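Glycosyl hydrolases family 2, sugar binding domain protein (Bacteroides uniformis str. 3978 T3 ii, PDB 6D1P) is a gut-bacterial beta-glucuronidase of glycoside hydrolase family 2, which probably hydrolyses O-glycosidic bonds to release glucuronic acid. Local coordinates at residues A[33-38]-A[67-72]; A[120-125]-A[162-167]. One frame throughout, in Å; residues are numbered along the deposited sequence.

Interaction 1 of 2, residues A[33-38]-A[67-72]; sequences EHWEFI and VTLPHC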
ATOM      1  N   GLU A  33      -5.713   3.659 -24.009  1.00 35.06           N
ATOM      2  CA  GLU A  33      -6.376   2.375 -23.799  1.00 37.05           C
ATOM      3  C   GLU A  33      -5.391   1.225 -23.595  1.00 32.23           C
ATOM      4  O   GLU A  33      -4.255   1.252 -24.071  1.00 31.64           O
ATOM      5  CB  GLU A  33      -7.288   2.019 -24.976  1.00 36.29           C
ATOM      6  CG  GLU A  33      -8.111   3.144 -25.515  1.00 39.74           C
ATOM      7  CD  GLU A  33      -9.154   3.573 -24.543  1.00 45.86           C
ATOM      8  OE1 GLU A  33      -9.832   2.680 -23.995  1.00 50.57           O
ATOM      9  OE2 GLU A  33      -9.291   4.801 -24.318  1.00 54.70           O
ATOM     10  N   HIS A  34      -5.863   0.206 -22.873  1.00 37.41           N
ATOM     11  CA  HIS A  34      -5.246  -1.118 -22.829  1.00 32.93           C
ATOM     12  C   HIS A  34      -3.893  -1.093 -22.135  1.00 33.05           C
ATOM     13  O   HIS A  34      -2.938  -1.735 -22.575  1.00 32.93           O
ATOM     14  CB  HIS A  34      -5.125  -1.712 -24.236  1.00 40.87           C
ATOM     15  CG  HIS A  34      -6.382  -1.587 -25.040  1.00 40.71           C
ATOM     16  ND1 HIS A  34      -6.451  -0.856 -26.207  1.00 40.65           N
ATOM     17  CD2 HIS A  34      -7.629  -2.073 -24.824  1.00 40.75           C
ATOM     18  CE1 HIS A  34      -7.683  -0.908 -26.682  1.00 42.68           C
ATOM     19  NE2 HIS A  34      -8.418  -1.638 -25.860  1.00 42.80           N
ATOM     20  N   TRP A  35      -3.809  -0.362 -21.036  1.00 31.41           N
ATOM     21  CA  TRP A  35      -2.622  -0.396 -20.203  1.00 27.15           C
ATOM     22  C   TRP A  35      -2.865  -1.305 -19.006  1.00 28.12           C
ATOM     23  O   TRP A  35      -3.992  -1.466 -18.542  1.00 27.24           O
ATOM     24  CB  TRP A  35      -2.252   0.995 -19.704  1.00 27.25           C
ATOM     25  CG  TRP A  35      -1.709   1.939 -20.710  1.00 27.77           C
ATOM     26  CD1 TRP A  35      -2.418   2.814 -21.497  1.00 28.21           C
ATOM     27  CD2 TRP A  35      -0.325   2.163 -21.006  1.00 26.45           C
ATOM     28  NE1 TRP A  35      -1.551   3.564 -22.264  1.00 28.64           N
ATOM     29  CE2 TRP A  35      -0.264   3.177 -21.984  1.00 25.38           C
ATOM     30  CE3 TRP A  35       0.866   1.602 -20.539  1.00 28.59           C
ATOM     31  CZ2 TRP A  35       0.933   3.636 -22.504  1.00 23.78           C
ATOM     32  CZ3 TRP A  35       2.063   2.068 -21.059  1.00 31.57           C
ATOM     33  CH2 TRP A  35       2.084   3.080 -22.031  1.00 24.45           C
ATOM     34  N   GLU A  36      -1.795  -1.894 -18.507  1.00 28.40           N
ATOM     35  CA  GLU A  36      -1.837  -2.566 -17.227  1.00 30.23           C
ATOM     36  C   GLU A  36      -0.979  -1.797 -16.232  1.00 29.45           C
ATOM     37  O   GLU A  36       0.052  -1.216 -16.591  1.00 23.34           O
ATOM     38  CB  GLU A  36      -1.354  -4.005 -17.347  1.00 27.79           C
ATOM     39  CG  GLU A  36      -2.364  -4.927 -17.996  1.00 32.66           C
ATOM     40  CD  GLU A  36      -1.902  -6.388 -18.015  1.00 36.01           C
ATOM     41  OE1 GLU A  36      -0.714  -6.640 -18.300  1.00 31.45           O
ATOM     42  OE2 GLU A  36      -2.732  -7.281 -17.724  1.00 49.38           O
ATOM     43  N   PHE A  37      -1.411  -1.805 -14.976  1.00 29.45           N
ATOM     44  CA  PHE A  37      -0.722  -1.055 -13.939  1.00 26.41           C
ATOM     45  C   PHE A  37      -0.659  -1.878 -12.655  1.00 25.13           C
ATOM     46  O   PHE A  37      -1.601  -2.603 -12.338  1.00 23.39           O
ATOM     47  CB  PHE A  37      -1.424   0.289 -13.694  1.00 24.18           C
ATOM     48  CG  PHE A  37      -1.091   0.889 -12.383  1.00 24.46           C
ATOM     49  CD1 PHE A  37       0.130   1.531 -12.195  1.00 24.04           C
ATOM     50  CD2 PHE A  37      -1.968   0.771 -11.315  1.00 22.35           C
ATOM     51  CE1 PHE A  37       0.473   2.051 -10.959  1.00 23.77           C
ATOM     52  CE2 PHE A  37      -1.640   1.302 -10.081  1.00 25.79           C
ATOM     53  CZ  PHE A  37      -0.418   1.949  -9.904  1.00 23.30           C
ATOM     54  N   ILE A  38       0.452  -1.771 -11.917  1.00 24.81           N
ATOM     55  CA  ILE A  38       0.556  -2.378 -10.591  1.00 25.68           C
ATOM     56  C   ILE A  38       1.279  -1.402  -9.677  1.00 21.63           C
ATOM     57  O   ILE A  38       2.262  -0.780 -10.082  1.00 24.68           O
ATOM     58  CB  ILE A  38       1.267  -3.760 -10.625  1.00 22.69           C
ATOM     59  CG1 ILE A  38       1.156  -4.451  -9.279  1.00 22.46           C
ATOM     60  CG2 ILE A  38       2.744  -3.650 -10.969  1.00 20.31           C
ATOM     61  CD1 ILE A  38       1.689  -5.873  -9.304  1.00 27.11           C
ATOM     62  N   VAL A  67      -6.207  -0.442 -16.587  1.00 26.39           N
ATOM     63  CA  VAL A  67      -6.508   0.960 -16.356  1.00 33.12           C
ATOM     64  C   VAL A  67      -6.577   1.678 -17.692  1.00 32.30           C
ATOM     65  O   VAL A  67      -6.057   1.211 -18.710  1.00 30.78           O
ATOM     66  CB  VAL A  67      -5.464   1.647 -15.445  1.00 31.09           C
ATOM     67  CG1 VAL A  67      -5.425   0.971 -14.080  1.00 28.73           C
ATOM     68  CG2 VAL A  67      -4.102   1.600 -16.105  1.00 25.52           C
ATOM     69  N   THR A  68      -7.218   2.841 -17.659  1.00 30.50           N
ATOM     70  CA  THR A  68      -7.260   3.783 -18.767  1.00 30.13           C
ATOM     71  C   THR A  68      -6.512   5.051 -18.358  1.00 30.77           C
ATOM     72  O   THR A  68      -6.753   5.594 -17.271  1.00 32.23           O
ATOM     73  CB  THR A  68      -8.717   4.076 -19.145  1.00 31.08           C
ATOM     74  OG1 THR A  68      -9.265   2.931 -19.817  1.00 34.72           O
ATOM     75  CG2 THR A  68      -8.855   5.323 -20.041  1.00 29.55           C
ATOM     76  N   LEU A  69      -5.564   5.498 -19.212  1.00 28.69           N
ATOM     77  CA  LEU A  69      -4.818   6.737 -18.983  1.00 30.40           C
ATOM     78  C   LEU A  69      -5.658   7.961 -19.343  1.00 30.27           C
ATOM     79  O   LEU A  69      -6.526   7.894 -20.217  1.00 30.82           O
ATOM     80  CB  LEU A  69      -3.521   6.762 -19.798  1.00 27.30           C
ATOM     81  CG  LEU A  69      -2.547   5.610 -19.493  1.00 29.76           C
ATOM     82  CD1 LEU A  69      -1.133   5.920 -19.938  1.00 24.77           C
ATOM     83  CD2 LEU A  69      -2.576   5.250 -18.019  1.00 26.99           C
ATOM     84  N   PRO A  70      -5.412   9.109 -18.684  1.00 33.17           N
ATOM     85  CA  PRO A  70      -4.417   9.297 -17.619  1.00 28.51           C
ATOM     86  C   PRO A  70      -4.801   8.615 -16.310  1.00 27.55           C
ATOM     87  O   PRO A  70      -5.977   8.374 -16.041  1.00 26.65           O
ATOM     88  CB  PRO A  70      -4.375  10.813 -17.439  1.00 26.79           C
ATOM     89  CG  PRO A  70      -5.699  11.282 -17.884  1.00 31.55           C
ATOM     90  CD  PRO A  70      -6.111  10.365 -19.009  1.00 33.00           C
ATOM     91  N   HIS A  71      -3.793   8.327 -15.495  1.00 26.78           N
ATOM     92  CA  HIS A  71      -3.964   7.510 -14.308  1.00 24.21           C
ATOM     93  C   HIS A  71      -3.061   8.022 -13.196  1.00 26.47           C
ATOM     94  O   HIS A  71      -1.945   8.501 -13.441  1.00 24.25           O
ATOM     95  CB  HIS A  71      -3.652   6.055 -14.620  1.00 23.13           C
ATOM     96  CG  HIS A  71      -3.603   5.190 -13.408  1.00 26.99           C
ATOM     97  ND1 HIS A  71      -2.427   4.913 -12.742  1.00 23.69           N
ATOM     98  CD2 HIS A  71      -4.590   4.569 -12.720  1.00 25.88           C
ATOM     99  CE1 HIS A  71      -2.693   4.139 -11.705  1.00 25.49           C
ATOM    100  NE2 HIS A  71      -3.996   3.918 -11.669  1.00 27.18           N
ATOM    101  N   CYS A  72      -3.539   7.893 -11.961  1.00 25.31           N
ATOM    102  CA  CYS A  72      -2.813   8.441 -10.827  1.00 24.84           C
ATOM    103  C   CYS A  72      -2.786   7.440  -9.679  1.00 24.47           C
ATOM    104  O   CYS A  72      -3.821   6.857  -9.342  1.00 21.23           O
ATOM    105  CB  CYS A  72      -3.458   9.762 -10.386  1.00 23.16           C
ATOM    106  SG  CYS A  72      -2.720  10.488  -8.928  1.00 23.35           S
TER
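Two aromatic side chains of strand 35-38, Trp35 and Phe37, each receive a side chain of segment 67-72 on one face. Leu69 crosses Trp35 at about a right angle and lays its CD1 over the five-membered ring in a CH-pi contact, 3.5 Å from the centroid and 20° off the normal. Leu69 CG lies 3.4 Å from Trp35 CD1, so the apolar leucine fork rests against the pyrrole part of the indole. Next along, His71 meets Phe37 edge-to-face, the planes at 52°: His71 CE1 sits 3.3 Å above the centre of the phenyl ring. Both side chains have CG anti to their backbone N, which swings the two rings toward each other, and the hydrogen bond between Tyr92 OH and His71 ND1 probably helps hold the imidazole's rotation. Between these pairs Val67 fills in, CG2 lying 3.8 Å from Phe37 CB and 4.1 Å from Trp35 CB. The backbone bond here runs from Val67 N to Trp35 O, 3.1 Å long and nearly straight at 170°, although the donor stands above the carbonyl plane. On the exposed side Glu33 OE1 and Thr68 OG1 come near without bonding. The whole is an edge-strand pairing: Trp35 and Val67 form an antiparallel hydrogen-bonded pair at one outermost strand, 65-67, of a six-stranded antiparallel sheet in the beta-sandwich sugar binding domain of family 2 glycosidases.

Interaction 2 of 2, residues A[120-125]-A[162-167]; sequences VYVYTT and IPIAIR
Three backbone hydrogen bonds join strand 117-122 and the residue after it to strand 162-169. Tyr121 and Ala165 form the hydrogen-bonded pair: Tyr121 N gives to Ala165 O over 2.8 Å, almost along the C=O axis though bent at the hydrogen (149°), and Ala165 N returns a straighter bond of 3.0 Å to Tyr121 O, lying in the carbonyl plane. Tyr123 N to Pro163 O, 2.9 Å and 177° at the hydrogen, extends the ladder into the turn. Proline lacks an N-H but can still offer its carbonyl here. Ile164 CA adds a CA-H...O contact to Tyr121 O.

Side chains alternate between the two faces. Val120 and Val122 share one with Ile164 and Ile166, beta-branched residues well suited to extended strands. Val122 splits its branches, CG1 meeting Ile162 CG2 at 4.0 Å and CG2 meeting Ile164 CD1 at 3.8 Å, whereas Val120 touches Ile166 more loosely. On the other face small Ala165 lies beside Tyr121, whose CB is 3.5 Å from Ala165 O; that oxygen lies at the edge of the phenol ring, and the hydroxyl bonds to Glu119. Pro163 CG comes obliquely to Tyr123 CD2 at 4.1 Å. A type II' turn from Val122 to Thr125, whose backbones bond to each other both ways, is the two-residue turn of the beta hairpin joining strands 117-122 and 125-131. There Tyr123 takes a positive phi (44°), strained for a residue with a CB, and receives Thr124 CG2 over the centre of its ring.

Around the pair, strand 89-96 flanks strand 162-169. Helix 45-49 packs on the face of Tyr121 and Ala165, with Met49 against both Ala165 and Pro163, while strand 106-111 of the facing four-stranded sheet packs Leu109 and Phe111 on Val120, Ile164 and Ile166, forming part of the sandwich core.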
ATOM      1  N   VAL A 120      11.473   4.586 -18.915  1.00 30.72           N
ATOM      2  CA  VAL A 120      10.778   4.103 -20.102  1.00 30.97           C
ATOM      3  C   VAL A 120      11.538   2.919 -20.697  1.00 33.17           C
ATOM      4  O   VAL A 120      12.748   3.009 -20.935  1.00 33.02           O
ATOM      5  CB  VAL A 120      10.627   5.218 -21.147  1.00 30.89           C
ATOM      6  CG1 VAL A 120       9.702   4.768 -22.248  1.00 30.72           C
ATOM      7  CG2 VAL A 120      10.121   6.468 -20.488  1.00 26.02           C
ATOM      8  N   TYR A 121      10.820   1.830 -20.979  1.00 31.80           N
ATOM      9  CA  TYR A 121      11.427   0.617 -21.508  1.00 33.33           C
ATOM     10  C   TYR A 121      10.708   0.171 -22.767  1.00 32.92           C
ATOM     11  O   TYR A 121       9.477   0.135 -22.801  1.00 35.49           O
ATOM     12  CB  TYR A 121      11.382  -0.514 -20.485  1.00 33.15           C
ATOM     13  CG  TYR A 121      12.163  -0.268 -19.221  1.00 33.25           C
ATOM     14  CD1 TYR A 121      11.651   0.537 -18.201  1.00 31.07           C
ATOM     15  CD2 TYR A 121      13.397  -0.876 -19.024  1.00 35.91           C
ATOM     16  CE1 TYR A 121      12.373   0.741 -17.028  1.00 34.60           C
ATOM     17  CE2 TYR A 121      14.122  -0.673 -17.863  1.00 34.93           C
ATOM     18  CZ  TYR A 121      13.615   0.131 -16.868  1.00 34.60           C
ATOM     19  OH  TYR A 121      14.355   0.313 -15.715  1.00 38.61           O
ATOM     20  N   VAL A 122      11.479  -0.151 -23.802  1.00 39.23           N
ATOM     21  CA  VAL A 122      11.034  -0.979 -24.918  1.00 33.86           C
ATOM     22  C   VAL A 122      11.533  -2.394 -24.645  1.00 36.19           C
ATOM     23  O   VAL A 122      12.748  -2.620 -24.535  1.00 35.65           O
ATOM     24  CB  VAL A 122      11.580  -0.460 -26.258  1.00 40.35           C
ATOM     25  CG1 VAL A 122      11.359  -1.504 -27.365  1.00 40.54           C
ATOM     26  CG2 VAL A 122      10.966   0.887 -26.632  1.00 32.22           C
ATOM     27  N   TYR A 123      10.612  -3.346 -24.536  1.00 36.71           N
ATOM     28  CA  TYR A 123      10.967  -4.688 -24.083  1.00 34.14           C
ATOM     29  C   TYR A 123      11.903  -4.600 -22.873  1.00 36.27           C
ATOM     30  O   TYR A 123      11.532  -4.000 -21.861  1.00 36.40           O
ATOM     31  CB  TYR A 123      11.581  -5.492 -25.232  1.00 35.54           C
ATOM     32  CG  TYR A 123      11.703  -6.972 -24.947  1.00 39.01           C
ATOM     33  CD1 TYR A 123      12.891  -7.646 -25.199  1.00 40.25           C
ATOM     34  CD2 TYR A 123      10.638  -7.690 -24.405  1.00 34.66           C
ATOM     35  CE1 TYR A 123      13.021  -9.004 -24.926  1.00 41.22           C
ATOM     36  CE2 TYR A 123      10.754  -9.045 -24.136  1.00 43.56           C
ATOM     37  CZ  TYR A 123      11.957  -9.701 -24.399  1.00 43.62           C
ATOM     38  OH  TYR A 123      12.093 -11.048 -24.134  1.00 45.28           O
ATOM     39  N   THR A 124      13.121  -5.140 -22.953  1.00 29.88           N
ATOM     40  CA  THR A 124      14.000  -5.180 -21.792  1.00 33.40           C
ATOM     41  C   THR A 124      15.067  -4.101 -21.813  1.00 34.00           C
ATOM     42  O   THR A 124      16.049  -4.203 -21.073  1.00 35.18           O
ATOM     43  CB  THR A 124      14.679  -6.542 -21.674  1.00 38.90           C
ATOM     44  OG1 THR A 124      15.567  -6.719 -22.783  1.00 40.59           O
ATOM     45  CG2 THR A 124      13.643  -7.638 -21.660  1.00 34.82           C
ATOM     46  N   THR A 125      14.895  -3.078 -22.632  1.00 34.09           N
ATOM     47  CA  THR A 125      15.900  -2.049 -22.834  1.00 38.45           C
ATOM     48  C   THR A 125      15.359  -0.725 -22.307  1.00 39.09           C
ATOM     49  O   THR A 125      14.293  -0.272 -22.742  1.00 35.65           O
ATOM     50  CB  THR A 125      16.246  -1.935 -24.318  1.00 41.66           C
ATOM     51  OG1 THR A 125      16.633  -3.221 -24.812  1.00 46.04           O
ATOM     52  CG2 THR A 125      17.390  -0.947 -24.525  1.00 39.82           C
ATOM     53  N   ILE A 162       4.760  -4.036 -30.243  1.00 43.22           N
ATOM     54  CA  ILE A 162       5.933  -3.646 -29.467  1.00 41.90           C
ATOM     55  C   ILE A 162       5.549  -3.577 -27.995  1.00 37.40           C
ATOM     56  O   ILE A 162       4.592  -2.884 -27.649  1.00 40.45           O
ATOM     57  CB  ILE A 162       6.523  -2.303 -29.927  1.00 46.93           C
ATOM     58  CG1 ILE A 162       6.722  -2.305 -31.445  1.00 46.28           C
ATOM     59  CG2 ILE A 162       7.855  -2.046 -29.246  1.00 43.37           C
ATOM     60  CD1 ILE A 162       7.608  -3.420 -31.939  1.00 39.82           C
ATOM     61  N   PRO A 163       6.275  -4.248 -27.098  1.00 36.27           N
ATOM     62  CA  PRO A 163       5.967  -4.137 -25.668  1.00 38.76           C
ATOM     63  C   PRO A 163       6.628  -2.934 -25.005  1.00 38.25           C
ATOM     64  O   PRO A 163       7.844  -2.717 -25.110  1.00 34.37           O
ATOM     65  CB  PRO A 163       6.493  -5.464 -25.090  1.00 42.51           C
ATOM     66  CG  PRO A 163       7.351  -6.100 -26.189  1.00 41.47           C
ATOM     67  CD  PRO A 163       7.440  -5.113 -27.331  1.00 40.60           C
ATOM     68  N   ILE A 164       5.808  -2.147 -24.316  1.00 37.24           N
ATOM     69  CA  ILE A 164       6.219  -0.920 -23.647  1.00 32.73           C
ATOM     70  C   ILE A 164       5.986  -1.092 -22.151  1.00 32.15           C
ATOM     71  O   ILE A 164       4.937  -1.592 -21.733  1.00 30.46           O
ATOM     72  CB  ILE A 164       5.431   0.286 -24.190  1.00 32.08           C
ATOM     73  CG1 ILE A 164       5.750   0.487 -25.666  1.00 36.91           C
ATOM     74  CG2 ILE A 164       5.741   1.576 -23.408  1.00 30.15           C
ATOM     75  CD1 ILE A 164       7.222   0.696 -25.926  1.00 33.54           C
ATOM     76  N   ALA A 165       6.954  -0.685 -21.344  1.00 31.07           N
ATOM     77  CA  ALA A 165       6.739  -0.606 -19.910  1.00 29.91           C
ATOM     78  C   ALA A 165       7.303   0.706 -19.403  1.00 33.07           C
ATOM     79  O   ALA A 165       8.327   1.192 -19.898  1.00 32.20           O
ATOM     80  CB  ALA A 165       7.371  -1.785 -19.154  1.00 29.35           C
ATOM     81  N   ILE A 166       6.619   1.282 -18.418  1.00 32.16           N
ATOM     82  CA  ILE A 166       7.004   2.559 -17.840  1.00 29.54           C
ATOM     83  C   ILE A 166       6.924   2.444 -16.331  1.00 29.57           C
ATOM     84  O   ILE A 166       5.867   2.098 -15.789  1.00 28.55           O
ATOM     85  CB  ILE A 166       6.110   3.701 -18.329  1.00 27.47           C
ATOM     86  CG1 ILE A 166       6.136   3.745 -19.850  1.00 29.53           C
ATOM     87  CG2 ILE A 166       6.612   5.011 -17.745  1.00 28.26           C
ATOM     88  CD1 ILE A 166       5.096   4.625 -20.435  1.00 32.34           C
ATOM     89  N   ARG A 167       8.034   2.745 -15.658  1.00 25.61           N
ATOM     90  CA  ARG A 167       8.103   2.748 -14.203  1.00 26.57           C
ATOM     91  C   ARG A 167       7.991   4.190 -13.726  1.00 28.38           C
ATOM     92  O   ARG A 167       8.787   5.040 -14.137  1.00 30.46           O
ATOM     93  CB  ARG A 167       9.410   2.114 -13.726  1.00 26.30           C
ATOM     94  CG  ARG A 167       9.593   2.015 -12.207  1.00 23.44           C
ATOM     95  CD  ARG A 167      11.004   1.485 -11.863  1.00 22.17           C
ATOM     96  NE  ARG A 167      11.216   1.193 -10.442  1.00 23.33           N
ATOM     97  CZ  ARG A 167      11.563   2.098  -9.531  1.00 25.49           C
ATOM     98  NH1 ARG A 167      11.716   3.378  -9.874  1.00 31.09           N
ATOM     99  NH2 ARG A 167      11.748   1.740  -8.274  1.00 20.99           N
TER

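From the N terminus, the first partner met is strand 35-38, and interaction 1 closes a loop of 28 residues, including helix 45-49, when 67-72 returns to it. The chain then runs through strands 89-96 and 106-111 before interaction 2 closes a second loop, of 36 residues, between 120-125 and 162-167. The two loops follow in series, neither nesting nor crossing. Both contacts belong to the same six-stranded antiparallel sheet, where strand 89-96 lies between strands 35-38 and 162-169 and so bridges them. They also touch directly: Trp35 CH2 packs 3.7 Å from Ile166 CD1, so side chains of strands 35-38 and 162-169 meet across strand 89-96, on the same face of the sheet.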